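Local coordinates for UPF0098 protein YbcL (Escherichia coli, PDB 1FUX) that is of unknown function but belongs to the phosphatidylethanolamine-binding protein family, is a homodimeric periplasmic protein, and is a bacterial homologue of a Raf kinase inhibitor protein, at residues T67-I71 / E130-V134. Numbering follows the deposited sequence.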
loop_
_atom_site.group_PDB
_atom_site.type_symbol
_atom_site.label_atom_id
_atom_site.label_comp_id
_atom_site.label_asym_id
_atom_site.label_seq_id
_atom_site.Cartn_x
_atom_site.Cartn_y
_atom_site.Cartn_z
ATOM N N THR A 67 6.803 -1.720 9.149
ATOM C CA THR A 67 6.509 -0.455 9.813
ATOM C C THR A 67 6.586 -0.798 11.317
ATOM O O THR A 67 5.910 -1.739 11.740
ATOM C CB THR A 67 5.127 0.197 9.535
ATOM O OG1 THR A 67 4.088 -0.685 9.951
ATOM C CG2 THR A 67 4.928 0.496 8.051
ATOM N N VAL A 68 7.288 0.030 12.076
ATOM C CA VAL A 68 7.333 -0.158 13.522
ATOM C C VAL A 68 7.177 1.264 14.129
ATOM O O VAL A 68 7.914 2.116 13.653
ATOM C CB VAL A 68 8.709 -0.502 14.140
ATOM C CG1 VAL A 68 8.535 -0.868 15.629
ATOM C CG2 VAL A 68 9.423 -1.562 13.391
ATOM N N VAL A 69 6.247 1.419 15.050
ATOM C CA VAL A 69 6.092 2.782 15.574
ATOM C C VAL A 69 6.038 2.663 17.092
ATOM O O VAL A 69 6.040 1.555 17.654
ATOM C CB VAL A 69 4.854 3.514 15.057
ATOM C CG1 VAL A 69 4.784 3.590 13.518
ATOM C CG2 VAL A 69 3.571 2.850 15.520
ATOM N N ASN A 70 5.951 3.854 17.721
ATOM C CA ASN A 70 5.829 3.910 19.183
ATOM C C ASN A 70 7.076 3.340 19.851
ATOM O O ASN A 70 7.030 2.811 20.979
ATOM C CB ASN A 70 4.528 3.309 19.678
ATOM C CG ASN A 70 3.232 3.953 19.175
ATOM O OD1 ASN A 70 3.276 5.050 18.649
ATOM N ND2 ASN A 70 2.087 3.308 19.321
ATOM N N ILE A 71 8.213 3.545 19.208
ATOM C CA ILE A 71 9.484 3.220 19.836
ATOM C C ILE A 71 9.683 4.346 20.872
ATOM O O ILE A 71 9.691 5.532 20.527
ATOM C CB ILE A 71 10.623 3.087 18.864
ATOM C CG1 ILE A 71 10.357 1.940 17.844
ATOM C CG2 ILE A 71 11.897 2.785 19.648
ATOM C CD1 ILE A 71 11.250 2.084 16.621
ATOM N N GLU A 130 4.145 11.071 21.404
ATOM C CA GLU A 130 4.523 9.848 22.099
ATOM C C GLU A 130 3.868 8.603 21.518
ATOM O O GLU A 130 4.481 7.536 21.557
ATOM C CB GLU A 130 4.183 9.935 23.589
ATOM C CG GLU A 130 4.121 8.599 24.304
ATOM C CD GLU A 130 3.629 8.676 25.737
ATOM O OE1 GLU A 130 4.408 9.194 26.578
ATOM O OE2 GLU A 130 2.490 8.228 25.990
ATOM N N LYS A 131 2.602 8.645 21.154
ATOM C CA LYS A 131 1.896 7.468 20.680
ATOM C C LYS A 131 1.024 7.793 19.464
ATOM O O LYS A 131 0.309 8.790 19.538
ATOM C CB LYS A 131 0.918 6.896 21.701
ATOM C CG LYS A 131 1.433 6.075 22.858
ATOM C CD LYS A 131 1.974 4.709 22.495
ATOM C CE LYS A 131 2.570 4.062 23.749
ATOM N NZ LYS A 131 2.648 2.585 23.657
ATOM N N ILE A 132 1.069 6.922 18.473
ATOM C CA ILE A 132 0.177 7.102 17.316
ATOM C C ILE A 132 -0.676 5.841 17.299
ATOM O O ILE A 132 -0.175 4.816 17.765
ATOM C CB ILE A 132 0.881 7.397 15.997
ATOM C CG1 ILE A 132 2.069 6.488 15.632
ATOM C CG2 ILE A 132 1.345 8.859 15.974
ATOM C CD1 ILE A 132 2.135 6.390 14.092
ATOM N N PRO A 133 -1.965 5.926 17.024
ATOM C CA PRO A 133 -2.866 4.811 17.095
ATOM C C PRO A 133 -2.633 3.791 15.985
ATOM O O PRO A 133 -3.338 3.844 14.993
ATOM C CB PRO A 133 -4.261 5.414 16.993
ATOM C CG PRO A 133 -4.034 6.666 16.211
ATOM C CD PRO A 133 -2.679 7.181 16.628
ATOM N N VAL A 134 -1.629 2.943 16.094
ATOM C CA VAL A 134 -1.415 1.932 15.067
ATOM C C VAL A 134 -1.561 0.562 15.726
ATOM O O VAL A 134 -1.352 0.385 16.933
ATOM C CB VAL A 134 -0.212 2.048 14.156
ATOM C CG1 VAL A 134 0.558 3.342 14.272
ATOM C CG2 VAL A 134 0.690 0.839 14.015
HETATM O O HOH W 1 5.592 3.442 23.417
#
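The carboxamide of Asn-70 lies against the backbone of Ile-132 and uses both its ends there. Ile-132 N donates to Asn-70 OD1 at 2.9 Å, the donor tilted 19° from the carbonyl plane. In return Asn-70 ND2 gives a hydrogen to Ile-132 O at 3.1 Å, nearly in the plane of both the amide and the acceptor carbonyl. Asparagine suits this place because one short side chain offers an acceptor and a donor to the two polar groups of a single residue, much as a neighbouring strand would, and the pair of bonds fixes which way the amide is flipped. Its backbone angles are left-handed (phi 64°), which asparagine adopts more readily than most residues; with CG opposite the carbonyl carbon (chi1 -60°), the amide is carried across to the loop. A leucine here would probably leave the N-H and carbonyl of Ile-132 without these partners and the loop less firmly held. The lysine side chain of Lys-131 runs roughly perpendicular to that of Asn-70, its aliphatic CD 3.5 Å from Asn-70 ND2, while NZ reaches weakly to Gly-93 O and to a water bound by Asn-70 O. Beside this polar patch, branched residues offer methyl groups: Ile-132 CD1 rests 3.9 Å from Val-69 CG1, and Val-134 CG1 presses on Val-69 CG2 at 3.3 Å, closer than two methyls normally approach. Pro-133 centres an inverse gamma turn, in which Val-134 N bonds weakly to Ile-132 O, the oxygen that also receives Asn-70 ND2. Strand 63-72 runs between strands 47-54 and 95-96 in an antiparallel sheet; from helix 140-148, Val-143 meets Val-69 and Met-146 meets Ile-132 and Val-134, so the helix packs against both strand and loop.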